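Local coordinates for malate dehydrogenase (Porphyromonas gingivalis, PDB 3FI9), which probably catalyses the NAD-dependent interconversion of malate and oxaloacetate, at residues Q26-M30 / M31-P35; T198-T201 / D202-T206. All coordinates share one frame; numbering follows the deposited sequence.

Contact 1 of 2, residues Q26-M30 / M31-P35; sequences QTAAM and MRLTP
M31 and T27 carry this local contact, in which helix 19-30 of the Rossmann-type NAD domain ends in a Schellman motif and the chain turns toward strand 37-40. M31 N donates to T27 O (2.9 Å), continuing the helical pattern by one bond. The side chain of M31 then runs alongside that of T27, both pointing the same way. M31 CG lies beside its own backbone N (chi1 -77°), 3.4 Å from T27 O, and the extended thioether brings M31 CE to 3.7 Å from T27 CG2. A flexible, unbranched methionine suits this strip between the helix and helix 238-251, where it also meets Y242 and R249. T27 gives M31 its methyl, while its OG1 bonds to N23 O.

A28 is small enough to lie against strand 10-14, at L11. Its carbonyl receives a weak bond from L33 N (3.4 Å), and A28 CB meets L33 CD1 at 4.1 Å, the apolar pair that commonly accompanies a Schellman motif. R32, at positive phi (49°), makes the reversal and donates its N to A29 O (3.0 Å), from above the carbonyl plane; its guanidinium bonds to L3 O and E60 O and makes a cation-pi contact with Y5. A water gives A28 O a weak further bond and accepts from T34 N.

Carbonyls of the last helical turn thus find donors in the departing chain, and methyl groups cover the turn they make.

Contact 2 of 2, residues T198-T201 / D202-T206; sequences TPLT and DLIGT
L200 and I204 meet across a compact turn that leads the chain from edge strand 198-199 of a three-stranded antiparallel sheet toward helix 211-222; a type II beta turn, L203 to T206, overlaps its end, and G205 and T206 form a G1 beta bulge opposite L209.

Backbone hydrogen bonds set the coil. D202 N reaches P199 O at 3.1 Å, approaching from above the carbonyl plane. L200 O is gripped twice: L203 N comes in at 2.9 Å, also from above the plane, whereas I204 N lies 3.1 Å away, nearly in line with the C=O bond (169°). In the beta turn, T206 N bonds to L203 O. G205 suits the third position because its backbone takes a positive phi (84°), where a CB would press against I204 O.

Apolar contacts fill the inner side. With L200 CG anti to the backbone N (chi1 176°), L200 CG meets I204 CD1 at 3.8 Å, and both residues rest on W214 of helix 211-222 and on L209. The side chains of T198 and L203 cross at about a right angle, T198 CG2 lying 3.8 Å from L203 CG, while L203 itself reaches F166 of helix 153-166. Leucine and isoleucine thus face the helices.

On the exposed side, D202 lies alongside P199, its OD2 3.7 Å from P199 CD, a van der Waals contact between a carboxylate and the ring that stiffens the turn's start. One water bridges two carbonyls, donating to T201 O at 2.6 Å and to I204 O at 3.0 Å.

How the contacts relate
Contact 1 and contact 2 do not touch: their centres stand about 40 Å apart, the first in the NAD binding domain and the second in the C-terminal domain. Each is a local turn of continuous chain, but contact 1 closes a helix, whereas contact 2 leads from a strand toward a helix and lies farther from the centre of the chain. Contact 1 is the more buried, bordered by strand 10-14, helix 238-251 and, through T27 and M30, the second subunit; contact 2 meets no other chain of the assembly and exposes T201 and D202. Accordingly the first is chiefly helix-end carbonyls met by backbone N-H groups, with a few methyl contacts beside them, while the second divides leucine and isoleucine inside from polar groups outside.

Contact 1 of 2, residues Q26-M30 / M31-P35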
ATOM      1  N   GLN A  26      -1.990   2.410   5.414  1.00 12.69           N
ATOM      2  CA  GLN A  26      -0.580   2.348   5.022  1.00 13.40           C
ATOM      3  C   GLN A  26      -0.265   3.575   4.148  1.00 14.11           C
ATOM      4  O   GLN A  26       0.769   4.175   4.276  1.00 13.66           O
ATOM      5  CB  GLN A  26      -0.303   1.028   4.266  1.00 14.24           C
ATOM      6  CG  GLN A  26       1.192   0.984   3.709  1.00 13.76           C
ATOM      7  CD  GLN A  26       1.456  -0.264   2.889  1.00 14.59           C
ATOM      8  OE1 GLN A  26       0.681  -1.226   2.911  1.00 15.74           O
ATOM      9  NE2 GLN A  26       2.538  -0.234   2.112  1.00 14.76           N
ATOM     10  N   THR A  27      -1.187   3.957   3.266  1.00 13.67           N
ATOM     11  CA  THR A  27      -0.927   5.092   2.393  1.00 14.07           C
ATOM     12  C   THR A  27      -0.857   6.406   3.160  1.00 14.86           C
ATOM     13  O   THR A  27       0.018   7.272   2.892  1.00 15.87           O
ATOM     14  CB  THR A  27      -1.984   5.148   1.263  1.00 13.40           C
ATOM     15  OG1 THR A  27      -1.906   3.923   0.515  1.00 15.08           O
ATOM     16  CG2 THR A  27      -1.750   6.362   0.300  1.00 13.42           C
ATOM     17  N   ALA A  28      -1.783   6.586   4.085  1.00 13.50           N
ATOM     18  CA  ALA A  28      -1.792   7.821   4.880  1.00 13.98           C
ATOM     19  C   ALA A  28      -0.516   7.939   5.714  1.00 14.93           C
ATOM     20  O   ALA A  28       0.079   9.023   5.827  1.00 13.96           O
ATOM     21  CB  ALA A  28      -3.000   7.813   5.818  1.00 14.02           C
ATOM     22  N   ALA A  29      -0.096   6.824   6.288  1.00 14.80           N
ATOM     23  CA  ALA A  29       1.153   6.813   7.056  1.00 15.76           C
ATOM     24  C   ALA A  29       2.362   7.093   6.172  1.00 15.89           C
ATOM     25  O   ALA A  29       3.225   7.885   6.538  1.00 16.38           O
ATOM     26  CB  ALA A  29       1.301   5.460   7.805  1.00 15.80           C
ATOM     27  N   MET A  30       2.458   6.454   4.998  1.00 14.76           N
ATOM     28  CA  MET A  30       3.591   6.756   4.126  1.00 14.30           C
ATOM     29  C   MET A  30       3.650   8.216   3.736  1.00 15.11           C
ATOM     30  O   MET A  30       4.739   8.806   3.604  1.00 14.87           O
ATOM     31  CB  MET A  30       3.529   5.918   2.819  1.00 13.71           C
ATOM     32  CG  MET A  30       3.821   4.433   3.017  1.00 12.30           C
ATOM     33  SD  MET A  30       3.598   3.338   1.554  1.00  7.81           S
ATOM     34  CE  MET A  30       4.946   4.097   0.529  1.00 10.50           C
ATOM     35  N   MET A  31       2.473   8.795   3.471  1.00 14.78           N
ATOM     36  CA  MET A  31       2.401  10.184   3.011  1.00 14.01           C
ATOM     37  C   MET A  31       2.685  11.184   4.161  1.00 14.52           C
ATOM     38  O   MET A  31       2.715  12.372   3.938  1.00 14.36           O
ATOM     39  CB  MET A  31       1.024  10.494   2.402  1.00 13.48           C
ATOM     40  CG  MET A  31       0.818   9.942   0.966  1.00 15.19           C
ATOM     41  SD  MET A  31      -0.847  10.462   0.311  1.00  8.16           S
ATOM     42  CE  MET A  31      -0.779   9.596  -1.270  1.00 16.30           C
ATOM     43  N   ARG A  32       2.808  10.668   5.381  1.00 14.18           N
ATOM     44  CA  ARG A  32       3.019  11.484   6.571  1.00 14.08           C
ATOM     45  C   ARG A  32       2.025  12.628   6.640  1.00 14.60           C
ATOM     46  O   ARG A  32       2.408  13.793   6.791  1.00 14.60           O
ATOM     47  CB  ARG A  32       4.495  11.970   6.653  1.00 15.22           C
ATOM     48  CG  ARG A  32       5.436  10.758   6.843  1.00 16.62           C
ATOM     49  CD  ARG A  32       6.946  11.158   6.750  1.00 18.72           C
ATOM     50  NE  ARG A  32       7.386  11.910   7.932  1.00 21.09           N
ATOM     51  CZ  ARG A  32       7.613  11.368   9.121  1.00 23.70           C
ATOM     52  NH1 ARG A  32       7.415  10.074   9.298  1.00 24.05           N
ATOM     53  NH2 ARG A  32       8.055  12.110  10.131  1.00 23.33           N
ATOM     54  N   LEU A  33       0.736  12.282   6.546  1.00 14.97           N
ATOM     55  CA  LEU A  33      -0.307  13.308   6.585  1.00 14.60           C
ATOM     56  C   LEU A  33      -0.422  13.837   8.011  1.00 13.98           C
ATOM     57  O   LEU A  33      -0.408  15.059   8.221  1.00 15.28           O
ATOM     58  CB  LEU A  33      -1.648  12.753   6.113  1.00 11.90           C
ATOM     59  CG  LEU A  33      -1.583  12.130   4.706  1.00 13.80           C
ATOM     60  CD1 LEU A  33      -2.989  11.569   4.271  1.00 13.81           C
ATOM     61  CD2 LEU A  33      -1.053  13.170   3.710  1.00 10.66           C
ATOM     62  N   THR A  34      -0.530  12.920   8.963  1.00 15.84           N
ATOM     63  CA  THR A  34      -0.580  13.266  10.406  1.00 15.97           C
ATOM     64  C   THR A  34      -0.062  12.077  11.222  1.00 17.34           C
ATOM     65  O   THR A  34      -0.351  10.903  10.901  1.00 16.11           O
ATOM     66  CB  THR A  34      -2.042  13.563  10.845  1.00 16.10           C
ATOM     67  OG1 THR A  34      -2.141  13.712  12.269  1.00 18.24           O
ATOM     68  CG2 THR A  34      -2.947  12.450  10.440  1.00 16.19           C
ATOM     69  N   PRO A  35       0.579  12.355  12.358  1.00 16.65           N
ATOM     70  CA  PRO A  35       0.924  11.259  13.254  1.00 17.04           C
ATOM     71  C   PRO A  35      -0.320  10.675  13.940  1.00 17.25           C
ATOM     72  O   PRO A  35      -0.325   9.505  14.373  1.00 18.80           O
ATOM     73  CB  PRO A  35       1.864  11.913  14.290  1.00 17.94           C
ATOM     74  CG  PRO A  35       1.701  13.443  14.099  1.00 18.61           C
ATOM     75  CD  PRO A  35       0.927  13.713  12.869  1.00 17.91           C
TER
HETATM   76  O   HOH W   1      -1.147   9.929   8.426  1.00 23.08           O

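Contact 2 of 2, residues T198-T201 / D202-T206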
ATOM      1  N   THR A 198      -1.352  15.629 -29.093  1.00 22.73           N
ATOM      2  CA  THR A 198      -2.455  15.682 -30.067  1.00 23.22           C
ATOM      3  C   THR A 198      -3.842  15.509 -29.414  1.00 22.87           C
ATOM      4  O   THR A 198      -4.083  14.505 -28.719  1.00 22.32           O
ATOM      5  CB  THR A 198      -2.310  14.528 -31.037  1.00 23.11           C
ATOM      6  OG1 THR A 198      -1.093  14.681 -31.775  1.00 22.90           O
ATOM      7  CG2 THR A 198      -3.492  14.435 -31.973  1.00 23.62           C
ATOM      8  N   PRO A 199      -4.751  16.474 -29.640  1.00 22.74           N
ATOM      9  CA  PRO A 199      -6.087  16.399 -29.061  1.00 22.14           C
ATOM     10  C   PRO A 199      -6.735  15.067 -29.373  1.00 21.56           C
ATOM     11  O   PRO A 199      -6.652  14.580 -30.482  1.00 20.15           O
ATOM     12  CB  PRO A 199      -6.837  17.551 -29.748  1.00 23.18           C
ATOM     13  CG  PRO A 199      -5.738  18.566 -30.019  1.00 22.99           C
ATOM     14  CD  PRO A 199      -4.564  17.707 -30.437  1.00 22.45           C
ATOM     15  N   LEU A 200      -7.310  14.452 -28.351  1.00 20.99           N
ATOM     16  CA  LEU A 200      -7.994  13.197 -28.527  1.00 20.36           C
ATOM     17  C   LEU A 200      -9.087  13.299 -29.610  1.00 21.66           C
ATOM     18  O   LEU A 200      -9.337  12.339 -30.368  1.00 22.31           O
ATOM     19  CB  LEU A 200      -8.563  12.755 -27.179  1.00 20.84           C
ATOM     20  CG  LEU A 200      -9.410  11.477 -27.206  1.00 19.84           C
ATOM     21  CD1 LEU A 200      -8.633  10.341 -27.890  1.00 20.74           C
ATOM     22  CD2 LEU A 200      -9.852  11.044 -25.784  1.00 18.51           C
ATOM     23  N   THR A 201      -9.707  14.469 -29.738  1.00 22.76           N
ATOM     24  CA  THR A 201     -10.845  14.561 -30.656  1.00 25.16           C
ATOM     25  C   THR A 201     -10.367  14.627 -32.110  1.00 26.30           C
ATOM     26  O   THR A 201     -11.154  14.394 -33.021  1.00 27.52           O
ATOM     27  CB  THR A 201     -11.765  15.752 -30.338  1.00 25.76           C
ATOM     28  OG1 THR A 201     -10.968  16.909 -30.161  1.00 24.73           O
ATOM     29  CG2 THR A 201     -12.550  15.524 -29.040  1.00 25.63           C
ATOM     30  N   ASP A 202      -9.073  14.870 -32.316  1.00 25.99           N
ATOM     31  CA  ASP A 202      -8.467  14.749 -33.640  1.00 27.08           C
ATOM     32  C   ASP A 202      -8.141  13.310 -33.996  1.00 26.78           C
ATOM     33  O   ASP A 202      -7.817  13.013 -35.137  1.00 27.09           O
ATOM     34  CB  ASP A 202      -7.174  15.559 -33.741  1.00 27.35           C
ATOM     35  CG  ASP A 202      -7.411  17.062 -33.736  1.00 31.42           C
ATOM     36  OD1 ASP A 202      -8.578  17.487 -33.778  1.00 33.33           O
ATOM     37  OD2 ASP A 202      -6.423  17.822 -33.680  1.00 33.64           O
ATOM     38  N   LEU A 203      -8.185  12.408 -33.017  1.00 26.20           N
ATOM     39  CA  LEU A 203      -7.785  11.029 -33.284  1.00 24.99           C
ATOM     40  C   LEU A 203      -8.967  10.103 -33.380  1.00 24.50           C
ATOM     41  O   LEU A 203      -8.921   9.145 -34.136  1.00 23.81           O
ATOM     42  CB  LEU A 203      -6.792  10.497 -32.239  1.00 24.10           C
ATOM     43  CG  LEU A 203      -5.392  11.118 -32.291  1.00 23.26           C
ATOM     44  CD1 LEU A 203      -4.625  10.860 -30.971  1.00 20.31           C
ATOM     45  CD2 LEU A 203      -4.608  10.611 -33.493  1.00 24.73           C
ATOM     46  N   ILE A 204     -10.020  10.386 -32.614  1.00 25.11           N
ATOM     47  CA  ILE A 204     -11.221   9.532 -32.625  1.00 26.16           C
ATOM     48  C   ILE A 204     -11.878   9.507 -34.010  1.00 27.73           C
ATOM     49  O   ILE A 204     -12.155  10.557 -34.585  1.00 27.69           O
ATOM     50  CB  ILE A 204     -12.246  10.002 -31.556  1.00 25.63           C
ATOM     51  CG1 ILE A 204     -11.757   9.628 -30.146  1.00 26.78           C
ATOM     52  CG2 ILE A 204     -13.588   9.362 -31.771  1.00 25.05           C
ATOM     53  CD1 ILE A 204     -12.531  10.336 -29.015  1.00 27.12           C
ATOM     54  N   GLY A 205     -12.131   8.308 -34.539  1.00 29.49           N
ATOM     55  CA  GLY A 205     -12.722   8.165 -35.875  1.00 31.59           C
ATOM     56  C   GLY A 205     -11.721   8.225 -37.019  1.00 33.24           C
ATOM     57  O   GLY A 205     -12.116   8.382 -38.170  1.00 34.06           O
ATOM     58  N   THR A 206     -10.424   8.137 -36.708  1.00 33.45           N
ATOM     59  CA  THR A 206      -9.379   8.030 -37.718  1.00 33.68           C
ATOM     60  C   THR A 206      -8.813   6.619 -37.700  1.00 34.49           C
ATOM     61  O   THR A 206      -9.197   5.797 -36.845  1.00 34.06           O
ATOM     62  CB  THR A 206      -8.209   9.024 -37.445  1.00 34.82           C
ATOM     63  OG1 THR A 206      -7.596   8.735 -36.176  1.00 31.99           O
ATOM     64  CG2 THR A 206      -8.713  10.488 -37.467  1.00 34.24           C
TER
HETATM   65  O   HOH W   2     -13.339  12.981 -33.303  1.00 36.80           O